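Local coordinates for protein flavodoxin (Aquifex aeolicus, PDB 2ARK) that probably serves as a low-potential electron donor to redox enzymes, using a bound FMN cofactor, at residues D81-I86 with M116-L121; V25-R30 with A153-G158; K40-A45 with W69-F74. All blocks are in the same frame, centred on the assembly; numbering follows the deposited sequence.

In the fold
Contact 2 joins helices 17-30 and 148-168, an early and a late helix of the chain, and contacts 3 and 1 lie within the span between them. Contact 3 ties the end of strand 35-41 to helix 69-78; contact 1 follows, where the loop after that helix meets the end of helix 104-117. Contacts 1 and 2 lie on opposite sides of the chain's centre, about 24 Å apart; contact 3 is about 17 Å from contact 1 and about 20 Å from contact 2, all centre to centre. Contact 2 thus holds early and late parts of the flavodoxin fold together within one chain, while contacts 1 and 3 lie where the third subunit packs.

Contact 1: residues D81-I86 with M116-L121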
loop_
_atom_site.group_PDB
_atom_site.type_symbol
_atom_site.label_atom_id
_atom_site.label_comp_id
_atom_site.label_asym_id
_atom_site.label_seq_id
_atom_site.Cartn_x
_atom_site.Cartn_y
_atom_site.Cartn_z
ATOM N N ASP A 81 2.634 -7.641 23.595
ATOM C CA ASP A 81 3.685 -7.645 24.628
ATOM C C ASP A 81 5.041 -8.057 24.093
ATOM O O ASP A 81 6.051 -7.655 24.616
ATOM C CB ASP A 81 3.304 -8.528 25.833
ATOM C CG ASP A 81 2.413 -7.789 26.857
ATOM O OD1 ASP A 81 1.739 -8.462 27.680
ATOM O OD2 ASP A 81 2.381 -6.531 26.852
ATOM N N LEU A 82 5.055 -8.869 23.050
ATOM C CA LEU A 82 6.298 -9.294 22.406
ATOM C C LEU A 82 6.897 -8.230 21.478
ATOM O O LEU A 82 8.014 -8.396 20.986
ATOM C CB LEU A 82 6.060 -10.583 21.616
ATOM C CG LEU A 82 5.738 -11.851 22.416
ATOM C CD1 LEU A 82 5.670 -13.031 21.458
ATOM C CD2 LEU A 82 6.758 -12.097 23.530
ATOM N N TRP A 83 6.151 -7.150 21.245
ATOM C CA TRP A 83 6.517 -6.184 20.236
ATOM C C TRP A 83 7.816 -5.542 20.686
ATOM O O TRP A 83 7.932 -5.059 21.830
ATOM C CB TRP A 83 5.418 -5.128 19.994
ATOM C CG TRP A 83 5.772 -4.151 18.859
ATOM C CD1 TRP A 83 5.434 -4.265 17.547
ATOM C CD2 TRP A 83 6.571 -2.955 18.952
ATOM N NE1 TRP A 83 5.955 -3.221 16.818
ATOM C CE2 TRP A 83 6.653 -2.400 17.653
ATOM C CE3 TRP A 83 7.222 -2.299 20.007
ATOM C CZ2 TRP A 83 7.341 -1.217 17.378
ATOM C CZ3 TRP A 83 7.920 -1.120 19.728
ATOM C CH2 TRP A 83 7.965 -0.592 18.420
ATOM N N GLY A 84 8.800 -5.567 19.782
ATOM C CA GLY A 84 10.068 -4.913 20.032
ATOM C C GLY A 84 11.124 -5.901 20.450
ATOM O O GLY A 84 12.282 -5.568 20.437
ATOM N N GLU A 85 10.735 -7.119 20.808
ATOM C CA GLU A 85 11.723 -8.098 21.259
ATOM C C GLU A 85 11.717 -9.367 20.404
ATOM O O GLU A 85 12.317 -10.378 20.781
ATOM C CB GLU A 85 11.552 -8.427 22.754
ATOM C CG GLU A 85 10.386 -9.398 23.029
ATOM C CD GLU A 85 10.262 -9.840 24.500
ATOM O OE1 GLU A 85 11.285 -10.198 25.117
ATOM O OE2 GLU A 85 9.129 -9.829 25.040
ATOM N N ILE A 86 11.054 -9.325 19.258
ATOM C CA ILE A 86 11.056 -10.484 18.365
ATOM C C ILE A 86 11.461 -10.141 16.936
ATOM O O ILE A 86 11.072 -10.841 16.022
ATOM C CB ILE A 86 9.705 -11.295 18.376
ATOM C CG1 ILE A 86 8.518 -10.404 18.028
ATOM C CG2 ILE A 86 9.501 -11.979 19.722
ATOM C CD1 ILE A 86 7.240 -11.135 17.832
HETATM N N MSE A 116 5.847 -6.372 9.136
HETATM C CA MSE A 116 7.005 -5.490 9.141
HETATM C C MSE A 116 7.065 -4.658 10.378
HETATM O O MSE A 116 8.150 -4.315 10.866
HETATM C CB MSE A 116 7.042 -4.599 7.921
HETATM C CG MSE A 116 7.572 -5.344 6.744
HETATM SE SE MSE A 116 7.833 -4.183 5.180
HETATM C CE MSE A 116 5.844 -3.805 4.726
ATOM N N ASN A 117 5.892 -4.348 10.905
ATOM C CA ASN A 117 5.819 -3.494 12.064
ATOM C C ASN A 117 6.501 -4.149 13.259
ATOM O O ASN A 117 7.039 -3.460 14.114
ATOM C CB ASN A 117 4.361 -3.170 12.369
ATOM C CG ASN A 117 4.207 -1.943 13.201
ATOM O OD1 ASN A 117 4.269 -2.007 14.429
ATOM N ND2 ASN A 117 3.968 -0.805 12.543
ATOM N N PHE A 118 6.510 -5.480 13.290
ATOM C CA PHE A 118 7.175 -6.220 14.355
ATOM C C PHE A 118 8.666 -6.429 14.092
ATOM O O PHE A 118 9.315 -7.183 14.815
ATOM C CB PHE A 118 6.500 -7.579 14.566
ATOM C CG PHE A 118 5.276 -7.530 15.442
ATOM C CD1 PHE A 118 4.022 -7.240 14.901
ATOM C CD2 PHE A 118 5.379 -7.792 16.808
ATOM C CE1 PHE A 118 2.877 -7.210 15.701
ATOM C CE2 PHE A 118 4.249 -7.759 17.637
ATOM C CZ PHE A 118 2.984 -7.474 17.066
ATOM N N GLY A 119 9.195 -5.786 13.056
ATOM C CA GLY A 119 10.582 -5.853 12.751
ATOM C C GLY A 119 10.982 -7.135 12.056
ATOM O O GLY A 119 12.180 -7.460 11.995
ATOM N N PHE A 120 9.991 -7.868 11.534
ATOM C CA PHE A 120 10.247 -9.082 10.755
ATOM C C PHE A 120 10.819 -8.749 9.375
ATOM O O PHE A 120 10.600 -7.662 8.836
ATOM C CB PHE A 120 8.961 -9.904 10.572
ATOM C CG PHE A 120 8.330 -10.381 11.858
ATOM C CD1 PHE A 120 8.999 -10.279 13.082
ATOM C CD2 PHE A 120 7.080 -10.985 11.823
ATOM C CE1 PHE A 120 8.434 -10.752 14.248
ATOM C CE2 PHE A 120 6.478 -11.483 12.977
ATOM C CZ PHE A 120 7.152 -11.362 14.210
ATOM N N LEU A 121 11.570 -9.696 8.825
ATOM C CA LEU A 121 12.026 -9.656 7.438
ATOM C C LEU A 121 10.934 -10.365 6.632
ATOM O O LEU A 121 10.662 -11.558 6.882
ATOM C CB LEU A 121 13.343 -10.415 7.276
ATOM C CG LEU A 121 14.764 -9.966 7.655
ATOM C CD1 LEU A 121 15.336 -9.086 6.570
ATOM C CD2 LEU A 121 14.898 -9.282 9.036
HETATM O O HOH W 1 9.805 -6.930 17.603
#
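N117 receives the indole N-H of W83 on both of its oxygens, the backbone carbonyl and the side-chain amide. W83 NE1 lies 2.9 Å from N117 O and 3.2 Å from N117 OD1. Neither branch is straight, with angles at the hydrogen of 135° and 136°, as befits one donor shared by two acceptors. The donor stands well above the plane of the backbone carbonyl but is only tilted from that of the amide. N117 ND2 is gripped too, by Y137 OH of the second subunit, which would fix the turn of the amide.

F118 offers a ring face to the same indole, which W83 CG, anti to the backbone N, starts off in this direction. W83 CD1 sits 3.6 Å above the F118 ring plane, displaced toward the rim near CD2 and CE2, in an edge-to-face pair with planes 65° apart. An alanine in place of W83 would probably leave both N117 oxygens without this donor and open a gap over the F118 face. A water donates to F118 O and accepts from G84 N and I86 N, joining the type II turn L82-E85 to the second segment.

The ring edge of F120 meets I86 O near the ring plane, with F120 CE1 3.2 Å from I86 O, while F120 CZ lies 3.6 Å from I86 CD1. F118 CB lies above one face of this ring, toward its rim.

A loop leading from helix 69-78 to strand 90-97 of the alternating flavodoxin fold thus packs on the end of the following helix, 104-117, at a subunit interface. L82 and I86 also touch helix 47-52, M64 of the third subunit packs on W83, N117 and F118, and backbone bonds from L121 to K89 and A91 lead into the sheet.

Contact 2: residues V25-R30 with A153-G158; sequences VAEGAR and ACRRLG
G28 and G158 bring two helix backbones into direct contact. The axes of the two short segments approach to 6.2 Å and cross at -48°, with CA-H groups of each helix directed at carbonyl oxygens of the other. G158 CA lies 3.3 Å from V25 O, almost in line through its hydrogen (171°). G28 CA is 3.2 Å from R155 O, and V25 CA is 3.2 Å from C154 O. A29 adds both its CA and its CB against G158 O. A beta carbon on either glycine would collide with a carbonyl opposite, so the closeness depends on both residues lacking one.

V25 CG2 touches C154 O and, at 4.2 Å, L157 CD2, while V25 CG1 lies over G158. At the outer margin E27, its CG anti to the backbone N and its chain extended beyond, reaches alongside R155 in the same direction. R155 NE donates to E27 OE1 at 2.9 Å in a salt bridge, bent to 136° at the hydrogen and reaching the oxygen from above the carboxylate plane. A water spans E27 OE2 and R155 NH2, and E152 holds R155 NH1 in a second salt bridge. On the inner side V25 and L157 rest on F94 of strand 90-97, so both helices are seated on one face of the sheet.

The chemistry is therefore layered: four CA-H...O contacts act where the helices are closest, and a charged pair closes the outside. With a guanidinium so near, E27 is likely to remain ionised.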
loop_
_atom_site.group_PDB
_atom_site.type_symbol
_atom_site.label_atom_id
_atom_site.label_comp_id
_atom_site.label_asym_id
_atom_site.label_seq_id
_atom_site.Cartn_x
_atom_site.Cartn_y
_atom_site.Cartn_z
ATOM N N VAL A 25 0.316 -24.591 2.152
ATOM C CA VAL A 25 1.522 -23.864 2.578
ATOM C C VAL A 25 2.366 -24.744 3.532
ATOM O O VAL A 25 3.588 -24.872 3.375
ATOM C CB VAL A 25 1.180 -22.479 3.237
ATOM C CG1 VAL A 25 2.440 -21.802 3.790
ATOM C CG2 VAL A 25 0.493 -21.574 2.252
ATOM N N ALA A 26 1.677 -25.369 4.484
ATOM C CA ALA A 26 2.291 -26.172 5.529
ATOM C C ALA A 26 2.943 -27.415 4.943
ATOM O O ALA A 26 4.043 -27.802 5.367
ATOM C CB ALA A 26 1.254 -26.567 6.540
ATOM N N GLU A 27 2.243 -28.048 3.995
ATOM C CA GLU A 27 2.800 -29.120 3.193
ATOM C C GLU A 27 4.006 -28.629 2.377
ATOM O O GLU A 27 5.010 -29.312 2.289
ATOM C CB GLU A 27 1.728 -29.692 2.278
ATOM C CG GLU A 27 2.215 -30.810 1.386
ATOM C CD GLU A 27 1.303 -31.059 0.200
ATOM O OE1 GLU A 27 1.819 -31.293 -0.916
ATOM O OE2 GLU A 27 0.071 -31.012 0.386
ATOM N N GLY A 28 3.899 -27.440 1.782
ATOM C CA GLY A 28 5.033 -26.804 1.111
ATOM C C GLY A 28 6.289 -26.774 1.986
ATOM O O GLY A 28 7.353 -27.184 1.531
ATOM N N ALA A 29 6.157 -26.304 3.237
ATOM C CA ALA A 29 7.285 -26.174 4.154
ATOM C C ALA A 29 7.820 -27.519 4.619
ATOM O O ALA A 29 9.031 -27.704 4.743
ATOM C CB ALA A 29 6.901 -25.323 5.354
ATOM N N ARG A 30 6.922 -28.462 4.879
ATOM C CA ARG A 30 7.315 -29.778 5.356
ATOM C C ARG A 30 8.116 -30.514 4.294
ATOM O O ARG A 30 8.858 -31.442 4.612
ATOM C CB ARG A 30 6.095 -30.611 5.782
ATOM C CG ARG A 30 5.486 -30.173 7.114
ATOM C CD ARG A 30 4.535 -31.231 7.663
ATOM N NE ARG A 30 3.160 -30.925 7.297
ATOM C CZ ARG A 30 2.254 -30.413 8.135
ATOM N NH1 ARG A 30 1.032 -30.150 7.678
ATOM N NH2 ARG A 30 2.556 -30.171 9.427
ATOM N N ALA A 153 1.018 -22.778 -6.048
ATOM C CA ALA A 153 1.356 -21.453 -5.479
ATOM C C ALA A 153 1.464 -21.530 -3.953
ATOM O O ALA A 153 2.392 -20.975 -3.364
ATOM C CB ALA A 153 0.316 -20.415 -5.887
ATOM N N CYS A 154 0.507 -22.237 -3.339
ATOM C CA CYS A 154 0.392 -22.368 -1.892
ATOM C C CYS A 154 1.531 -23.163 -1.344
ATOM O O CYS A 154 2.159 -22.771 -0.388
ATOM C CB CYS A 154 -0.922 -23.037 -1.500
ATOM S SG CYS A 154 -2.387 -22.007 -1.790
ATOM N N ARG A 155 1.795 -24.288 -1.965
ATOM C CA ARG A 155 2.952 -25.071 -1.650
ATOM C C ARG A 155 4.253 -24.282 -1.792
ATOM O O ARG A 155 5.108 -24.332 -0.899
ATOM C CB ARG A 155 2.975 -26.297 -2.537
ATOM C CG ARG A 155 1.880 -27.308 -2.282
ATOM C CD ARG A 155 2.250 -28.652 -2.967
ATOM N NE ARG A 155 1.075 -29.515 -3.074
ATOM C CZ ARG A 155 0.318 -29.638 -4.165
ATOM N NH1 ARG A 155 0.634 -28.981 -5.283
ATOM N NH2 ARG A 155 -0.754 -30.439 -4.148
ATOM N N ARG A 156 4.405 -23.549 -2.891
ATOM C CA ARG A 156 5.650 -22.813 -3.132
ATOM C C ARG A 156 5.991 -21.786 -2.040
ATOM O O ARG A 156 7.173 -21.638 -1.661
ATOM C CB ARG A 156 5.665 -22.134 -4.506
ATOM C CG ARG A 156 7.046 -21.581 -4.878
ATOM C CD ARG A 156 8.085 -22.740 -4.974
ATOM N NE ARG A 156 7.488 -23.849 -5.705
ATOM C CZ ARG A 156 7.536 -23.992 -7.023
ATOM N NH1 ARG A 156 6.931 -25.017 -7.581
ATOM N NH2 ARG A 156 8.201 -23.135 -7.775
ATOM N N LEU A 157 4.965 -21.076 -1.557
ATOM C CA LEU A 157 5.131 -20.159 -0.445
ATOM C C LEU A 157 5.805 -20.798 0.763
ATOM O O LEU A 157 6.790 -20.277 1.264
ATOM C CB LEU A 157 3.794 -19.543 -0.045
ATOM C CG LEU A 157 3.989 -18.367 0.949
ATOM C CD1 LEU A 157 4.608 -17.065 0.280
ATOM C CD2 LEU A 157 2.714 -18.085 1.670
ATOM N N GLY A 158 5.264 -21.932 1.227
ATOM C CA GLY A 158 5.798 -22.636 2.385
ATOM C C GLY A 158 7.194 -23.167 2.136
ATOM O O GLY A 158 8.039 -23.134 3.041
HETATM O O HOH W 2 -1.490 -31.885 -1.786
#

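Contact 3: residues K40-A45 with W69-F74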
loop_
_atom_site.group_PDB
_atom_site.type_symbol
_atom_site.label_atom_id
_atom_site.label_comp_id
_atom_site.label_asym_id
_atom_site.label_seq_id
_atom_site.Cartn_x
_atom_site.Cartn_y
_atom_site.Cartn_z
ATOM N N LYS A 40 -1.778 -23.643 12.769
ATOM C CA LYS A 40 -2.835 -23.223 13.730
ATOM C C LYS A 40 -3.857 -22.266 13.137
ATOM O O LYS A 40 -3.500 -21.398 12.384
ATOM C CB LYS A 40 -2.235 -22.560 14.978
ATOM C CG LYS A 40 -1.033 -23.277 15.601
ATOM C CD LYS A 40 -1.373 -24.138 16.792
ATOM C CE LYS A 40 -0.090 -24.891 17.263
ATOM N NZ LYS A 40 -0.068 -25.461 18.699
ATOM N N HIS A 41 -5.128 -22.435 13.476
ATOM C CA HIS A 41 -6.120 -21.376 13.301
ATOM C C HIS A 41 -5.793 -20.249 14.338
ATOM O O HIS A 41 -5.275 -20.527 15.430
ATOM C CB HIS A 41 -7.542 -21.953 13.467
ATOM C CG HIS A 41 -8.636 -20.938 13.349
ATOM N ND1 HIS A 41 -9.090 -20.462 12.137
ATOM C CD2 HIS A 41 -9.373 -20.306 14.293
ATOM C CE1 HIS A 41 -10.042 -19.566 12.340
ATOM N NE2 HIS A 41 -10.230 -19.449 13.640
ATOM N N VAL A 42 -6.069 -18.994 13.986
ATOM C CA VAL A 42 -5.852 -17.868 14.897
ATOM C C VAL A 42 -6.423 -18.045 16.339
ATOM O O VAL A 42 -5.764 -17.637 17.304
ATOM C CB VAL A 42 -6.298 -16.509 14.277
ATOM C CG1 VAL A 42 -7.778 -16.457 14.049
ATOM C CG2 VAL A 42 -5.897 -15.373 15.158
ATOM N N ASP A 43 -7.618 -18.645 16.480
ATOM C CA ASP A 43 -8.244 -18.876 17.795
ATOM C C ASP A 43 -7.489 -19.930 18.605
ATOM O O ASP A 43 -7.636 -19.995 19.823
ATOM C CB ASP A 43 -9.664 -19.435 17.670
ATOM C CG ASP A 43 -10.646 -18.499 16.989
ATOM O OD1 ASP A 43 -10.520 -17.248 17.077
ATOM O OD2 ASP A 43 -11.578 -19.068 16.371
ATOM N N GLU A 44 -6.724 -20.771 17.915
ATOM C CA GLU A 44 -5.914 -21.830 18.502
ATOM C C GLU A 44 -4.543 -21.307 18.939
ATOM O O GLU A 44 -3.974 -21.801 19.891
ATOM C CB GLU A 44 -5.676 -22.861 17.397
ATOM C CG GLU A 44 -5.887 -24.316 17.697
ATOM C CD GLU A 44 -5.384 -25.234 16.528
ATOM O OE1 GLU A 44 -5.502 -24.852 15.311
ATOM O OE2 GLU A 44 -4.885 -26.356 16.853
ATOM N N ALA A 45 -4.013 -20.321 18.216
ATOM C CA ALA A 45 -2.608 -19.894 18.306
ATOM C C ALA A 45 -2.225 -19.138 19.574
ATOM O O ALA A 45 -3.062 -18.479 20.198
ATOM C CB ALA A 45 -2.228 -19.069 17.082
ATOM N N TRP A 69 -10.284 -9.047 11.030
ATOM C CA TRP A 69 -10.209 -8.418 12.319
ATOM C C TRP A 69 -9.665 -9.383 13.393
ATOM O O TRP A 69 -8.979 -8.927 14.343
ATOM C CB TRP A 69 -11.555 -7.779 12.693
ATOM C CG TRP A 69 -12.641 -8.698 13.151
ATOM C CD1 TRP A 69 -13.693 -9.147 12.412
ATOM C CD2 TRP A 69 -12.832 -9.235 14.490
ATOM N NE1 TRP A 69 -14.521 -9.939 13.198
ATOM C CE2 TRP A 69 -13.987 -10.045 14.454
ATOM C CE3 TRP A 69 -12.108 -9.136 15.699
ATOM C CZ2 TRP A 69 -14.459 -10.738 15.586
ATOM C CZ3 TRP A 69 -12.560 -9.841 16.813
ATOM C CH2 TRP A 69 -13.745 -10.616 16.756
ATOM N N LYS A 70 -9.939 -10.689 13.244
ATOM C CA LYS A 70 -9.437 -11.658 14.218
ATOM C C LYS A 70 -7.918 -11.813 14.072
ATOM O O LYS A 70 -7.231 -11.934 15.077
ATOM C CB LYS A 70 -10.191 -13.019 14.204
ATOM C CG LYS A 70 -11.476 -13.050 15.081
ATOM C CD LYS A 70 -12.017 -14.464 15.233
ATOM C CE LYS A 70 -13.344 -14.548 15.969
ATOM N NZ LYS A 70 -13.966 -15.953 16.006
HETATM N N MSE A 71 -7.386 -11.770 12.850
HETATM C CA MSE A 71 -5.946 -11.810 12.703
HETATM C C MSE A 71 -5.280 -10.533 13.213
HETATM O O MSE A 71 -4.267 -10.585 13.888
HETATM C CB MSE A 71 -5.529 -12.128 11.278
HETATM C CG MSE A 71 -4.038 -12.317 11.138
HETATM SE SE MSE A 71 -3.365 -13.967 12.088
HETATM C CE MSE A 71 -4.122 -15.368 10.931
ATOM N N LYS A 72 -5.876 -9.390 12.897
ATOM C CA LYS A 72 -5.439 -8.108 13.409
ATOM C C LYS A 72 -5.455 -8.091 14.942
ATOM O O LYS A 72 -4.504 -7.597 15.572
ATOM C CB LYS A 72 -6.329 -6.986 12.815
ATOM C CG LYS A 72 -5.855 -5.585 13.109
ATOM C CD LYS A 72 -4.600 -5.179 12.287
ATOM C CE LYS A 72 -3.697 -4.191 13.049
ATOM N NZ LYS A 72 -4.505 -3.032 13.519
ATOM N N ARG A 73 -6.496 -8.656 15.556
ATOM C CA ARG A 73 -6.601 -8.639 17.028
ATOM C C ARG A 73 -5.523 -9.508 17.683
ATOM O O ARG A 73 -4.978 -9.164 18.732
ATOM C CB ARG A 73 -7.991 -9.078 17.463
ATOM C CG ARG A 73 -8.240 -9.148 18.982
ATOM C CD ARG A 73 -8.981 -10.421 19.205
ATOM N NE ARG A 73 -10.298 -10.183 19.686
ATOM C CZ ARG A 73 -11.320 -11.035 19.655
ATOM N NH1 ARG A 73 -12.449 -10.612 20.188
ATOM N NH2 ARG A 73 -11.255 -12.256 19.090
ATOM N N PHE A 74 -5.203 -10.625 17.047
ATOM C CA PHE A 74 -4.161 -11.484 17.518
ATOM C C PHE A 74 -2.801 -10.763 17.560
ATOM O O PHE A 74 -2.040 -10.861 18.553
ATOM C CB PHE A 74 -4.083 -12.739 16.634
ATOM C CG PHE A 74 -3.013 -13.693 17.055
ATOM C CD1 PHE A 74 -3.272 -14.651 18.046
ATOM C CD2 PHE A 74 -1.745 -13.622 16.491
ATOM C CE1 PHE A 74 -2.269 -15.537 18.469
ATOM C CE2 PHE A 74 -0.745 -14.497 16.903
ATOM C CZ PHE A 74 -1.007 -15.456 17.898
#
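F74 reaches from helix 69-78 across V42 to A45, and the atoms along one side of its ring meet neighbours in turn. With CG anti to the backbone N (chi1 180°), the ring sets out from the helix toward V42 and A45. F74 CB meets V42 CG2 at 3.5 Å, and F74 CG lies 3.8 Å from the same methyl as the two residues pass one another, heading opposite ways. Farther out, F74 CD1 is 4.0 Å from V42 O. The ring edge then arrives at A45: F74 CE1 is 3.5 Å from A45 O, which lies near the ring plane, while F74 CZ sits 3.9 Å from A45 CB.

V42 CG2 also rests against K70 O, and V42 CB is met at 4.2 Å by the methyl CE of M71, here selenomethionine, whose chain bends twice on the way. At the outer margin the extended chain of K70 crosses D43, where K70 CD passes 3.7 Å from D43 OD1 and the ion pair between K70 NZ and D43 OD1 is long, at 3.8 Å. Within the turn that follows strand 35-41, E44 OE1 accepts from H41 N.

I10 of strand 5-11 touches A45, M71 and F74, placing the apolar part over the sheet of the flavodoxin fold. Farther round the helix, R73 and W69 exchange cation-pi contacts with W69 and R73 of the third subunit.

No hydrogen bond crosses between the two segments. Cohesion thus comes mainly from methyl, methylene and ring contacts, whose fit depends on shape, and the loose D43-K70 pair would add some electrostatic attraction.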